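Local coordinates for gram-negative insecticidal protein (PDB 6FBM) that is an insecticidal toxin of the MACPF and beta-tripod families that probably acts, as many relatives do, by forming pores in membranes, at residues 65-79 with 119-132. Numbering follows the deposited sequence.
Sequences VHTYFHSDFKQDVSK and ITYSSTREAHVLWY
The imidazole of His70 meets Tyr132 edge-on: its CE1 points in plane at the phenol OH, 3.2 Å away, while Tyr68 CE2 sits over the centre of one of its faces. The Tyr132 ring, in turn, carries Val129 CG1 over one face. With CG of His70 wedged between its backbone N and carbonyl carbon (chi1 82°), ND1 turns back to Tyr68 O in the ring plane, a bond that fixes the ring's rotation. These rings lie at one end of the pairing between two neighbouring antiparallel strands of the bent central MACPF sheet, 65-78 and 120-129, whose N-to-C directions are 163° apart. A beta bulge at Tyr68 and Phe69, opposite Leu130, shifts the pairing by one residue between Thr67 and His70, and strand 120-134 turns a corner at Leu130. From His70-Val129 to Ser78-Tyr121 the alternation of hydrogen-bonded and non-hydrogen-bonded pairs is unbroken. Strand 179-187 pairs with the far edge of 120-129, and helix 255-269 covers Glu126, His128, Leu130 and Trp131.

On the side carrying Ser71 and Thr124, the hydroxyl OG of Ser71 lies over one face of the His128 ring, offset toward its rim, and Trp262 meets that ring edge-to-face. His128 NE2 donates a hydrogen bond to Glu126 OE2 at 2.9 Å, an oxygen also hydrogen-bonded to Tyr206 OH. Farther along, Gln75 NE2 donates almost straight to Thr124 OG1 at 2.8 Å and also bonds Ser199 O. The Arg125 guanidinium, on the opposite face, has Lys74 CB over one side and engages Tyr29 in a cation-pi contact. Arg125 NH1 serves two oxygens near the guanidinium plane: Ser123 OG at 3.1 Å and, in a salt bridge, Asp76 OD2 at 2.7 Å, approached from 38° out of the carboxylate plane.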
loop_
_atom_site.group_PDB
_atom_site.type_symbol
_atom_site.label_atom_id
_atom_site.label_comp_id
_atom_site.label_asym_id
_atom_site.label_seq_id
_atom_site.Cartn_x
_atom_site.Cartn_y
_atom_site.Cartn_z
ATOM N N VAL A 65 -31.088 1.226 -10.338
ATOM C CA VAL A 65 -29.848 1.590 -10.960
ATOM C C VAL A 65 -29.935 1.219 -12.411
ATOM O O VAL A 65 -30.291 0.086 -12.747
ATOM C CB VAL A 65 -28.668 0.853 -10.303
ATOM C CG1 VAL A 65 -27.375 1.145 -11.038
ATOM C CG2 VAL A 65 -28.555 1.253 -8.829
ATOM N N HIS A 66 -29.573 2.171 -13.251
ATOM C CA HIS A 66 -29.450 1.990 -14.693
ATOM C C HIS A 66 -28.049 2.330 -15.119
ATOM O O HIS A 66 -27.664 3.485 -15.088
ATOM C CB HIS A 66 -30.480 2.889 -15.428
ATOM C CG HIS A 66 -31.864 2.348 -15.383
ATOM N ND1 HIS A 66 -32.737 2.634 -14.345
ATOM C CD2 HIS A 66 -32.496 1.443 -16.172
ATOM C CE1 HIS A 66 -33.855 1.948 -14.510
ATOM N NE2 HIS A 66 -33.737 1.223 -15.613
ATOM N N THR A 67 -27.267 1.338 -15.504
ATOM C CA THR A 67 -25.910 1.607 -15.983
ATOM C C THR A 67 -26.015 2.092 -17.411
ATOM O O THR A 67 -26.802 1.557 -18.174
ATOM C CB THR A 67 -24.970 0.385 -15.895
ATOM O OG1 THR A 67 -25.346 -0.573 -16.874
ATOM C CG2 THR A 67 -25.011 -0.209 -14.529
ATOM N N TYR A 68 -25.260 3.128 -17.749
ATOM C CA TYR A 68 -25.144 3.591 -19.124
ATOM C C TYR A 68 -23.795 4.300 -19.241
ATOM O O TYR A 68 -23.665 5.470 -18.940
ATOM C CB TYR A 68 -26.343 4.446 -19.590
ATOM C CG TYR A 68 -26.309 4.847 -21.069
ATOM C CD1 TYR A 68 -25.518 4.137 -22.019
ATOM C CD2 TYR A 68 -27.053 5.937 -21.523
ATOM C CE1 TYR A 68 -25.468 4.523 -23.347
ATOM C CE2 TYR A 68 -27.013 6.337 -22.858
ATOM C CZ TYR A 68 -26.225 5.625 -23.769
ATOM O OH TYR A 68 -26.177 6.003 -25.098
ATOM N N PHE A 69 -22.770 3.574 -19.646
ATOM C CA PHE A 69 -21.448 4.153 -19.760
ATOM C C PHE A 69 -21.395 5.012 -21.025
ATOM O O PHE A 69 -21.213 4.488 -22.116
ATOM C CB PHE A 69 -20.399 3.033 -19.786
ATOM C CG PHE A 69 -18.981 3.538 -19.747
ATOM C CD1 PHE A 69 -18.421 4.167 -20.867
ATOM C CD2 PHE A 69 -18.198 3.436 -18.585
ATOM C CE1 PHE A 69 -17.128 4.683 -20.835
ATOM C CE2 PHE A 69 -16.927 3.993 -18.544
ATOM C CZ PHE A 69 -16.382 4.595 -19.673
ATOM N N HIS A 70 -21.585 6.317 -20.867
ATOM C CA HIS A 70 -21.549 7.242 -22.008
ATOM C C HIS A 70 -21.327 8.699 -21.586
ATOM O O HIS A 70 -21.412 9.032 -20.401
ATOM C CB HIS A 70 -22.815 7.106 -22.881
ATOM C CG HIS A 70 -23.976 7.860 -22.344
ATOM N ND1 HIS A 70 -24.468 7.660 -21.072
ATOM C CD2 HIS A 70 -24.633 8.938 -22.837
ATOM C CE1 HIS A 70 -25.450 8.519 -20.840
ATOM N NE2 HIS A 70 -25.580 9.301 -21.899
ATOM N N SER A 71 -21.067 9.538 -22.593
ATOM C CA SER A 71 -20.795 10.982 -22.450
ATOM C C SER A 71 -21.967 11.827 -22.962
ATOM O O SER A 71 -22.353 11.702 -24.113
ATOM C CB SER A 71 -19.533 11.359 -23.218
ATOM O OG SER A 71 -18.400 10.936 -22.498
ATOM N N ASP A 72 -22.516 12.674 -22.089
ATOM C CA ASP A 72 -23.502 13.694 -22.483
ATOM C C ASP A 72 -22.726 14.985 -22.611
ATOM O O ASP A 72 -21.991 15.394 -21.707
ATOM C CB ASP A 72 -24.653 13.842 -21.465
ATOM C CG ASP A 72 -25.691 12.691 -21.560
ATOM O OD1 ASP A 72 -25.947 12.267 -22.713
ATOM O OD2 ASP A 72 -26.244 12.212 -20.503
ATOM N N PHE A 73 -22.887 15.639 -23.751
ATOM C CA PHE A 73 -22.269 16.922 -24.009
ATOM C C PHE A 73 -23.358 17.989 -24.015
ATOM O O PHE A 73 -24.362 17.843 -24.677
ATOM C CB PHE A 73 -21.568 16.861 -25.347
ATOM C CG PHE A 73 -20.787 18.081 -25.657
ATOM C CD1 PHE A 73 -19.493 18.227 -25.172
ATOM C CD2 PHE A 73 -21.349 19.101 -26.442
ATOM C CE1 PHE A 73 -18.767 19.371 -25.455
ATOM C CE2 PHE A 73 -20.631 20.254 -26.731
ATOM C CZ PHE A 73 -19.345 20.391 -26.232
ATOM N N LYS A 74 -23.162 19.060 -23.266
ATOM C CA LYS A 74 -24.182 20.111 -23.132
ATOM C C LYS A 74 -23.520 21.465 -23.149
ATOM O O LYS A 74 -22.463 21.631 -22.560
ATOM C CB LYS A 74 -24.926 19.988 -21.816
ATOM C CG LYS A 74 -26.131 19.060 -21.863
ATOM C CD LYS A 74 -26.818 18.891 -20.512
ATOM C CE LYS A 74 -26.391 17.697 -19.634
ATOM N NZ LYS A 74 -27.463 16.738 -19.233
ATOM N N GLN A 75 -24.157 22.431 -23.802
ATOM C CA GLN A 75 -23.713 23.824 -23.764
ATOM C C GLN A 75 -24.858 24.762 -23.436
ATOM O O GLN A 75 -25.929 24.681 -24.023
ATOM C CB GLN A 75 -23.112 24.227 -25.093
ATOM C CG GLN A 75 -21.770 23.557 -25.383
ATOM C CD GLN A 75 -21.128 24.131 -26.614
ATOM O OE1 GLN A 75 -21.709 24.074 -27.698
ATOM N NE2 GLN A 75 -19.939 24.709 -26.456
ATOM N N ASP A 76 -24.621 25.654 -22.488
ATOM C CA ASP A 76 -25.487 26.803 -22.273
ATOM C C ASP A 76 -24.666 28.017 -22.588
ATOM O O ASP A 76 -23.653 28.249 -21.960
ATOM C CB ASP A 76 -25.983 26.857 -20.835
ATOM C CG ASP A 76 -26.773 25.612 -20.454
ATOM O OD1 ASP A 76 -27.682 25.196 -21.226
ATOM O OD2 ASP A 76 -26.448 25.053 -19.391
ATOM N N VAL A 77 -25.107 28.760 -23.596
ATOM C CA VAL A 77 -24.386 29.907 -24.129
ATOM C C VAL A 77 -25.338 31.083 -24.283
ATOM O O VAL A 77 -26.461 30.944 -24.771
ATOM C CB VAL A 77 -23.755 29.568 -25.489
ATOM C CG1 VAL A 77 -23.048 30.769 -26.080
ATOM C CG2 VAL A 77 -22.788 28.404 -25.336
ATOM N N SER A 78 -24.888 32.245 -23.851
ATOM C CA SER A 78 -25.677 33.447 -24.035
ATOM C C SER A 78 -24.848 34.720 -23.866
ATOM O O SER A 78 -23.920 34.785 -23.041
ATOM C CB SER A 78 -26.863 33.472 -23.059
ATOM O OG SER A 78 -27.715 34.547 -23.383
ATOM N N LYS A 79 -25.247 35.732 -24.640
ATOM C CA LYS A 79 -24.720 37.092 -24.501
ATOM C C LYS A 79 -25.283 37.822 -23.295
ATOM O O LYS A 79 -24.755 38.866 -22.902
ATOM C CB LYS A 79 -25.005 37.894 -25.761
ATOM C CG LYS A 79 -24.224 37.394 -26.968
ATOM C CD LYS A 79 -24.602 38.236 -28.203
ATOM C CE LYS A 79 -23.458 38.370 -29.196
ATOM N NZ LYS A 79 -23.562 39.638 -29.981
ATOM N N ILE A 119 -20.137 40.535 -22.754
ATOM C CA ILE A 119 -19.472 39.279 -22.425
ATOM C C ILE A 119 -20.436 38.179 -22.837
ATOM O O ILE A 119 -21.672 38.274 -22.622
ATOM C CB ILE A 119 -19.192 39.159 -20.931
ATOM C CG1 ILE A 119 -18.313 40.319 -20.445
ATOM C CG2 ILE A 119 -18.547 37.817 -20.590
ATOM C CD1 ILE A 119 -16.892 40.317 -20.935
ATOM N N THR A 120 -19.881 37.140 -23.444
ATOM C CA THR A 120 -20.641 35.936 -23.723
ATOM C C THR A 120 -20.267 34.898 -22.661
ATOM O O THR A 120 -19.071 34.634 -22.409
ATOM C CB THR A 120 -20.378 35.413 -25.130
ATOM O OG1 THR A 120 -20.742 36.432 -26.087
ATOM C CG2 THR A 120 -21.210 34.152 -25.391
ATOM N N TYR A 121 -21.306 34.322 -22.061
ATOM C CA TYR A 121 -21.178 33.369 -21.003
ATOM C C TYR A 121 -21.437 31.994 -21.603
ATOM O O TYR A 121 -22.506 31.767 -22.193
ATOM C CB TYR A 121 -22.208 33.690 -19.905
ATOM C CG TYR A 121 -22.083 35.105 -19.401
ATOM C CD1 TYR A 121 -21.095 35.451 -18.497
ATOM C CD2 TYR A 121 -22.934 36.112 -19.862
ATOM C CE1 TYR A 121 -20.964 36.749 -18.045
ATOM C CE2 TYR A 121 -22.811 37.414 -19.421
ATOM C CZ TYR A 121 -21.819 37.728 -18.511
ATOM O OH TYR A 121 -21.672 39.033 -18.064
ATOM N N SER A 122 -20.460 31.087 -21.484
ATOM C CA SER A 122 -20.650 29.722 -21.964
ATOM C C SER A 122 -20.292 28.740 -20.870
ATOM O O SER A 122 -19.283 28.899 -20.169
ATOM C CB SER A 122 -19.811 29.446 -23.210
ATOM O OG SER A 122 -18.426 29.686 -22.975
ATOM N N SER A 123 -21.119 27.705 -20.733
ATOM C CA SER A 123 -20.775 26.522 -19.956
ATOM C C SER A 123 -20.774 25.357 -20.910
ATOM O O SER A 123 -21.820 25.011 -21.465
ATOM C CB SER A 123 -21.787 26.305 -18.842
ATOM O OG SER A 123 -21.679 24.999 -18.275
ATOM N N THR A 124 -19.609 24.757 -21.121
ATOM C CA THR A 124 -19.496 23.591 -21.960
ATOM C C THR A 124 -19.202 22.425 -21.021
ATOM O O THR A 124 -18.115 22.362 -20.450
ATOM C CB THR A 124 -18.400 23.803 -22.992
ATOM O OG1 THR A 124 -18.808 24.837 -23.894
ATOM C CG2 THR A 124 -18.155 22.542 -23.777
ATOM N N ARG A 125 -20.183 21.520 -20.882
ATOM C CA ARG A 125 -20.136 20.435 -19.902
ATOM C C ARG A 125 -20.102 19.088 -20.586
ATOM O O ARG A 125 -20.899 18.794 -21.481
ATOM C CB ARG A 125 -21.327 20.472 -18.946
ATOM C CG ARG A 125 -21.586 21.836 -18.327
ATOM C CD ARG A 125 -22.521 21.783 -17.111
ATOM N NE ARG A 125 -23.884 21.414 -17.484
ATOM C CZ ARG A 125 -24.750 22.247 -18.069
ATOM N NH1 ARG A 125 -24.431 23.535 -18.352
ATOM N NH2 ARG A 125 -25.955 21.783 -18.389
ATOM N N GLU A 126 -19.141 18.274 -20.172
ATOM C CA GLU A 126 -19.053 16.924 -20.649
ATOM C C GLU A 126 -19.249 16.040 -19.452
ATOM O O GLU A 126 -18.397 15.984 -18.561
ATOM C CB GLU A 126 -17.722 16.662 -21.314
ATOM C CG GLU A 126 -17.681 15.299 -21.954
ATOM C CD GLU A 126 -16.409 15.039 -22.679
ATOM O OE1 GLU A 126 -16.533 14.718 -23.868
ATOM O OE2 GLU A 126 -15.319 15.138 -22.083
ATOM N N ALA A 127 -20.374 15.349 -19.445
ATOM C CA ALA A 127 -20.771 14.519 -18.320
ATOM C C ALA A 127 -20.449 13.066 -18.675
ATOM O O ALA A 127 -20.943 12.539 -19.685
ATOM C CB ALA A 127 -22.251 14.697 -18.029
ATOM N N HIS A 128 -19.589 12.435 -17.865
ATOM C CA HIS A 128 -19.203 11.053 -18.078
ATOM C C HIS A 128 -20.055 10.207 -17.142
ATOM O O HIS A 128 -19.682 9.972 -16.007
ATOM C CB HIS A 128 -17.719 10.893 -17.827
ATOM C CG HIS A 128 -16.863 11.592 -18.844
ATOM N ND1 HIS A 128 -16.021 10.905 -19.705
ATOM C CD2 HIS A 128 -16.758 12.897 -19.180
ATOM C CE1 HIS A 128 -15.422 11.769 -20.506
ATOM N NE2 HIS A 128 -15.847 12.982 -20.205
ATOM N N VAL A 129 -21.207 9.773 -17.632
ATOM C CA VAL A 129 -22.153 9.035 -16.812
ATOM C C VAL A 129 -21.723 7.588 -16.741
ATOM O O VAL A 129 -21.412 6.992 -17.762
ATOM C CB VAL A 129 -23.582 9.064 -17.407
ATOM C CG1 VAL A 129 -24.567 8.289 -16.520
ATOM C CG2 VAL A 129 -24.055 10.510 -17.630
ATOM N N LEU A 130 -21.663 7.041 -15.536
ATOM C CA LEU A 130 -21.488 5.611 -15.357
ATOM C C LEU A 130 -22.863 4.961 -15.141
ATOM O O LEU A 130 -23.177 3.953 -15.765
ATOM C CB LEU A 130 -20.539 5.344 -14.181
ATOM C CG LEU A 130 -19.187 6.053 -14.300
ATOM C CD1 LEU A 130 -18.417 5.914 -13.016
ATOM C CD2 LEU A 130 -18.350 5.554 -15.467
ATOM N N TRP A 131 -23.666 5.521 -14.241
ATOM C CA TRP A 131 -25.018 5.043 -14.024
ATOM C C TRP A 131 -25.920 6.135 -13.510
ATOM O O TRP A 131 -25.446 7.199 -13.104
ATOM C CB TRP A 131 -25.041 3.864 -13.047
ATOM C CG TRP A 131 -24.301 4.114 -11.813
ATOM C CD1 TRP A 131 -24.782 4.710 -10.707
ATOM C CD2 TRP A 131 -22.951 3.747 -11.535
ATOM N NE1 TRP A 131 -23.805 4.725 -9.705
ATOM C CE2 TRP A 131 -22.687 4.100 -10.197
ATOM C CE3 TRP A 131 -21.971 3.073 -12.254
ATOM C CZ2 TRP A 131 -21.447 3.908 -9.609
ATOM C CZ3 TRP A 131 -20.749 2.861 -11.674
ATOM C CH2 TRP A 131 -20.490 3.275 -10.364
ATOM N N TYR A 132 -27.223 5.866 -13.571
ATOM C CA TYR A 132 -28.230 6.690 -12.962
ATOM C C TYR A 132 -28.749 5.914 -11.763
ATOM O O TYR A 132 -28.825 4.684 -11.790
ATOM C CB TYR A 132 -29.368 6.985 -13.943
ATOM C CG TYR A 132 -28.944 7.616 -15.263
ATOM C CD1 TYR A 132 -28.816 9.002 -15.369
ATOM C CD2 TYR A 132 -28.715 6.852 -16.415
ATOM C CE1 TYR A 132 -28.442 9.619 -16.566
ATOM C CE2 TYR A 132 -28.334 7.454 -17.619
ATOM C CZ TYR A 132 -28.193 8.844 -17.699
ATOM O OH TYR A 132 -27.811 9.500 -18.885
HETATM O O HOH W 1 -32.009 4.613 -12.610
#